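Local coordinates for protein cytosol aminopeptidase (Staphylococcus aureus subsp. aureus, PDB 3KZW) that probably removes N-terminal residues such as leucine from peptides, as a hexameric, metal-dependent cytosol aminopeptidase, at residues 111-116 and 492-497; 286-291 and 336-341. All blocks are in the same frame, centred on the assembly; numbering follows the deposited sequence.

Contact 1 of 2, residues 111-116 and 492-497; sequences MLKIWG and ASYNGP
Tyr494 lies against Leu112 and Lys113 where a type I beta turn from Ser493 to Gly496, in the catalytic domain, meets helix 108-124 of the N-terminal domain. Ser493 starts the turn and braces it twice: its OG accepts from Asn495 N at 3.3 Å, forming an ST turn, and its O accepts from Gly496 N at 3.1 Å. The same O is also bonded by Gln120, one helical turn beyond Gly116. Tyr494 carries the contact. With CG set between its own backbone N and carbonyl carbon (chi1 53°), the ring stands up alongside the helix. Lys113 crosses one face toward the rim as a CH-pi partner, CB lying 4.3 Å from the ring centroid and 21° off its normal. A bend at chi3 of Lys113 brings CE back to the ring, 3.7 Å from Tyr494 CE2, and the ammonium end leads off beyond it. Leu112 comes from the neighbouring helical position, its CB 4.2 Å from Tyr494 CE1. The backbone of Tyr494 takes part too, its O receiving a CA-H...O contact from Gly116 (CA to O 3.6 Å), where the loop and helix backbones come nearest. Asn495 follows, its OD1 lying loosely beside Leu112 CD1. Gln154 of helix 144-157 ties the two segments through one amide nitrogen, NE2 bonding both Leu112 O and Asn495 OD1, while Arg204 holds Asn495 O. Gly496, at a positive phi, answers with its O, which accepts a second bond between the turn's ends, from Ser493 N at 3.0 Å.

Contact 2 of 2, residues 286-291 and 336-341; sequences TYDSGG and AENMIN
Asp288 and Asn338 both swing CG to the side opposite their backbone N (chi1 -173° and -164°), which lays the two side chains next to each other, pointing the same way, on the same face of the sheet, at a parallel beta bridge between strands 287-288 and 328-338. Their carboxylate and amide planes differ by only 17°. Asn338 ND2 gives a hydrogen bond of 2.8 Å to Asp288 OD1, reaching the syn side of the carboxylate from somewhat above its plane. ND2 also bonds Thr364 O, so two acceptors fix how the amide is turned. Asp288 OD2 forms a salt bridge with Lys295 and lies close to Asp306, Asp365 and Glu367, an acidic cluster consistent with the two-metal active site of this aminopeptidase family; Asn338 would thus be a second-shell residue orienting Asp288. The backbones are joined by Asn338 N to Tyr287 O at 2.9 Å, and before the bridge by Thr286 N to Ala336 O, also 2.9 Å. The face of Tyr287 and Glu337 is joined by Met339 from the loop beyond the strand: bent at chi2 and chi3, it brings CE back to the edge of the Tyr287 ring and against Ser289 CB. Tyr287 OH bonds Pro347 O of the second subunit, and Ile340, whose N bonds Tyr292 OH of that subunit, packs on Ile340 of both the second and third subunits. Beyond the bridge, Asn338 O is gripped twice by Ser289, whose N bonds it in the carbonyl plane at 3.1 Å and whose OG donates from a tilted position at 2.6 Å.

Overall arrangement
Contact 2 is nested along the chain inside the long loop that contact 1 closes: 111-116 comes first, then 286-291 and 336-341, and finally 492-497. Their centres are 34 Å apart and their nearest atoms about 18 Å, so they do not touch. Contact 1 joins helix 108-124 of the N-terminal domain to the loop between strands 488-489 and 499-500, near the C-terminal end of the catalytic domain, and meets no other chain. Contact 2 lies wholly within the catalytic domain, at strands of its mixed sheet, and reaches two other subunits. One therefore fastens domain to domain, while the other connects the probable active site with the hexamer interface.

Contact 1 of 2, residues 111-116 and 492-497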
loop_
_atom_site.group_PDB
_atom_site.type_symbol
_atom_site.label_atom_id
_atom_site.label_comp_id
_atom_site.label_asym_id
_atom_site.label_seq_id
_atom_site.Cartn_x
_atom_site.Cartn_y
_atom_site.Cartn_z
ATOM N N MET A 111 22.523 25.081 30.463
ATOM C CA MET A 111 23.988 25.175 30.406
ATOM C C MET A 111 24.543 24.599 29.102
ATOM O O MET A 111 25.462 25.168 28.513
ATOM C CB MET A 111 24.640 24.473 31.606
ATOM C CG MET A 111 24.406 25.131 32.963
ATOM S SD MET A 111 25.023 24.097 34.326
ATOM C CE MET A 111 24.142 24.770 35.754
ATOM N N LEU A 112 23.979 23.476 28.657
ATOM C CA LEU A 112 24.362 22.861 27.382
ATOM C C LEU A 112 23.996 23.751 26.194
ATOM O O LEU A 112 24.741 23.839 25.219
ATOM C CB LEU A 112 23.720 21.480 27.223
ATOM C CG LEU A 112 24.157 20.345 28.151
ATOM C CD1 LEU A 112 23.323 19.107 27.882
ATOM C CD2 LEU A 112 25.639 20.027 28.002
ATOM N N LYS A 113 22.845 24.407 26.295
ATOM C CA LYS A 113 22.378 25.338 25.276
ATOM C C LYS A 113 23.246 26.600 25.240
ATOM O O LYS A 113 23.535 27.123 24.164
ATOM C CB LYS A 113 20.908 25.697 25.521
ATOM C CG LYS A 113 20.216 26.372 24.343
ATOM C CD LYS A 113 18.765 26.724 24.654
ATOM C CE LYS A 113 17.846 25.511 24.556
ATOM N NZ LYS A 113 16.443 25.851 24.933
ATOM N N ILE A 114 23.657 27.072 26.419
ATOM C CA ILE A 114 24.496 28.266 26.552
ATOM C C ILE A 114 25.883 28.044 25.946
ATOM O O ILE A 114 26.291 28.786 25.053
ATOM C CB ILE A 114 24.614 28.736 28.035
ATOM C CG1 ILE A 114 23.282 29.308 28.526
ATOM C CG2 ILE A 114 25.714 29.784 28.196
ATOM C CD1 ILE A 114 23.115 29.275 30.035
ATOM N N TRP A 115 26.594 27.026 26.429
ATOM C CA TRP A 115 27.935 26.708 25.928
ATOM C C TRP A 115 27.892 26.242 24.474
ATOM O O TRP A 115 28.776 26.576 23.681
ATOM C CB TRP A 115 28.619 25.648 26.798
ATOM C CG TRP A 115 28.975 26.107 28.182
ATOM C CD1 TRP A 115 28.486 25.615 29.361
ATOM C CD2 TRP A 115 29.902 27.144 28.536
ATOM N NE1 TRP A 115 29.047 26.280 30.423
ATOM C CE2 TRP A 115 29.918 27.224 29.948
ATOM C CE3 TRP A 115 30.718 28.015 27.799
ATOM C CZ2 TRP A 115 30.721 28.140 30.637
ATOM C CZ3 TRP A 115 31.514 28.927 28.485
ATOM C CH2 TRP A 115 31.508 28.980 29.891
ATOM N N GLY A 116 26.856 25.476 24.136
ATOM C CA GLY A 116 26.667 24.950 22.789
ATOM C C GLY A 116 26.596 26.029 21.729
ATOM O O GLY A 116 27.392 26.032 20.791
ATOM N N ALA A 492 19.735 19.829 13.451
ATOM C CA ALA A 492 20.887 20.416 14.136
ATOM C C ALA A 492 20.434 21.163 15.392
ATOM O O ALA A 492 19.333 21.719 15.429
ATOM C CB ALA A 492 21.650 21.346 13.200
ATOM N N SER A 493 21.282 21.164 16.417
ATOM C CA SER A 493 20.963 21.815 17.687
ATOM C C SER A 493 22.227 22.242 18.430
ATOM O O SER A 493 23.331 22.183 17.883
ATOM C CB SER A 493 20.125 20.882 18.572
ATOM O OG SER A 493 20.874 19.752 18.977
ATOM N N TYR A 494 22.048 22.663 19.683
ATOM C CA TYR A 494 23.154 23.029 20.566
ATOM C C TYR A 494 24.077 21.847 20.880
ATOM O O TYR A 494 25.181 22.034 21.391
ATOM C CB TYR A 494 22.621 23.654 21.866
ATOM C CG TYR A 494 21.583 22.817 22.594
ATOM C CD1 TYR A 494 21.960 21.727 23.381
ATOM C CD2 TYR A 494 20.225 23.122 22.503
ATOM C CE1 TYR A 494 21.017 20.958 24.046
ATOM C CE2 TYR A 494 19.271 22.360 23.169
ATOM C CZ TYR A 494 19.675 21.279 23.939
ATOM O OH TYR A 494 18.742 20.514 24.604
ATOM N N ASN A 495 23.616 20.634 20.577
ATOM C CA ASN A 495 24.395 19.419 20.810
ATOM C C ASN A 495 25.202 18.956 19.600
ATOM O O ASN A 495 25.926 17.965 19.680
ATOM C CB ASN A 495 23.493 18.288 21.313
ATOM C CG ASN A 495 23.262 18.347 22.813
ATOM O OD1 ASN A 495 23.973 19.042 23.545
ATOM N ND2 ASN A 495 22.268 17.606 23.281
ATOM N N GLY A 496 25.078 19.677 18.489
ATOM C CA GLY A 496 25.816 19.354 17.271
ATOM C C GLY A 496 24.931 19.218 16.045
ATOM O O GLY A 496 23.723 19.465 16.120
ATOM N N PRO A 497 25.525 18.811 14.906
ATOM C CA PRO A 497 24.803 18.703 13.638
ATOM C C PRO A 497 23.932 17.447 13.542
ATOM O O PRO A 497 23.903 16.640 14.477
ATOM C CB PRO A 497 25.933 18.649 12.607
ATOM C CG PRO A 497 27.062 18.018 13.323
ATOM C CD PRO A 497 26.937 18.408 14.769
#

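Contact 2 of 2, residues 286-291 and 336-341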
loop_
_atom_site.group_PDB
_atom_site.type_symbol
_atom_site.label_atom_id
_atom_site.label_comp_id
_atom_site.label_asym_id
_atom_site.label_seq_id
_atom_site.Cartn_x
_atom_site.Cartn_y
_atom_site.Cartn_z
ATOM N N THR A 286 26.945 -3.088 10.820
ATOM C CA THR A 286 27.543 -2.015 10.022
ATOM C C THR A 286 26.614 -1.542 8.905
ATOM O O THR A 286 26.628 -0.365 8.535
ATOM C CB THR A 286 28.915 -2.422 9.447
ATOM O OG1 THR A 286 28.772 -3.604 8.650
ATOM C CG2 THR A 286 29.913 -2.686 10.567
ATOM N N TYR A 287 25.815 -2.466 8.374
ATOM C CA TYR A 287 24.725 -2.122 7.465
ATOM C C TYR A 287 23.595 -3.139 7.520
ATOM O O TYR A 287 23.833 -4.347 7.516
ATOM C CB TYR A 287 25.213 -1.972 6.026
ATOM C CG TYR A 287 24.212 -1.252 5.151
ATOM C CD1 TYR A 287 24.145 0.138 5.140
ATOM C CD2 TYR A 287 23.319 -1.961 4.354
ATOM C CE1 TYR A 287 23.225 0.799 4.352
ATOM C CE2 TYR A 287 22.397 -1.308 3.557
ATOM C CZ TYR A 287 22.355 0.073 3.560
ATOM O OH TYR A 287 21.439 0.729 2.770
ATOM N N ASP A 288 22.367 -2.633 7.557
ATOM C CA ASP A 288 21.177 -3.471 7.622
ATOM C C ASP A 288 20.279 -3.216 6.412
ATOM O O ASP A 288 19.627 -2.171 6.319
ATOM C CB ASP A 288 20.419 -3.202 8.930
ATOM C CG ASP A 288 19.257 -4.166 9.160
ATOM O OD1 ASP A 288 19.200 -5.221 8.490
ATOM O OD2 ASP A 288 18.400 -3.866 10.026
ATOM N N SER A 289 20.263 -4.169 5.482
ATOM C CA SER A 289 19.344 -4.124 4.344
ATOM C C SER A 289 18.017 -4.793 4.690
ATOM O O SER A 289 17.017 -4.620 3.989
ATOM C CB SER A 289 19.962 -4.804 3.125
ATOM O OG SER A 289 20.092 -6.199 3.321
ATOM N N GLY A 290 18.025 -5.557 5.779
ATOM C CA GLY A 290 16.855 -6.297 6.221
ATOM C C GLY A 290 16.934 -7.760 5.840
ATOM O O GLY A 290 16.139 -8.573 6.312
ATOM N N GLY A 291 17.905 -8.098 4.994
ATOM C CA GLY A 291 18.030 -9.448 4.454
ATOM C C GLY A 291 16.899 -9.728 3.486
ATOM O O GLY A 291 16.399 -8.813 2.832
ATOM N N ALA A 336 28.393 -7.365 12.202
ATOM C CA ALA A 336 27.970 -8.089 11.003
ATOM C C ALA A 336 27.334 -7.134 10.001
ATOM O O ALA A 336 27.000 -5.998 10.342
ATOM C CB ALA A 336 26.992 -9.202 11.362
ATOM N N GLU A 337 27.173 -7.605 8.767
ATOM C CA GLU A 337 26.498 -6.847 7.718
ATOM C C GLU A 337 25.338 -7.686 7.177
ATOM O O GLU A 337 25.551 -8.765 6.623
ATOM C CB GLU A 337 27.487 -6.489 6.604
ATOM C CG GLU A 337 27.077 -5.306 5.742
ATOM C CD GLU A 337 28.060 -5.027 4.611
ATOM O OE1 GLU A 337 28.687 -3.946 4.616
ATOM O OE2 GLU A 337 28.207 -5.885 3.716
ATOM N N ASN A 338 24.115 -7.191 7.356
ATOM C CA ASN A 338 22.904 -7.924 6.974
ATOM C C ASN A 338 22.568 -7.751 5.493
ATOM O O ASN A 338 21.937 -6.769 5.108
ATOM C CB ASN A 338 21.721 -7.489 7.853
ATOM C CG ASN A 338 20.544 -8.458 7.794
ATOM O OD1 ASN A 338 20.642 -9.552 7.241
ATOM N ND2 ASN A 338 19.426 -8.053 8.376
ATOM N N MET A 339 22.983 -8.720 4.677
ATOM C CA MET A 339 22.900 -8.617 3.214
ATOM C C MET A 339 22.163 -9.794 2.570
ATOM O O MET A 339 21.935 -10.821 3.210
ATOM C CB MET A 339 24.305 -8.507 2.615
ATOM C CG MET A 339 25.098 -7.269 3.021
ATOM S SD MET A 339 24.831 -5.840 1.955
ATOM C CE MET A 339 23.440 -5.070 2.761
ATOM N N ILE A 340 21.800 -9.632 1.297
ATOM C CA ILE A 340 21.135 -10.679 0.518
ATOM C C ILE A 340 22.119 -11.315 -0.463
ATOM O O ILE A 340 22.805 -10.608 -1.206
ATOM C CB ILE A 340 19.931 -10.118 -0.292
ATOM C CG1 ILE A 340 18.903 -9.460 0.628
ATOM C CG2 ILE A 340 19.270 -11.218 -1.125
ATOM C CD1 ILE A 340 17.882 -8.612 -0.098
ATOM N N ASN A 341 22.183 -12.645 -0.456
ATOM C CA ASN A 341 22.919 -13.394 -1.478
ATOM C C ASN A 341 22.399 -14.828 -1.624
ATOM O O ASN A 341 21.369 -15.179 -1.048
ATOM C CB ASN A 341 24.441 -13.345 -1.235
ATOM C CG ASN A 341 24.924 -14.382 -0.229
ATOM O OD1 ASN A 341 24.183 -14.824 0.648
ATOM N ND2 ASN A 341 26.185 -14.770 -0.356
#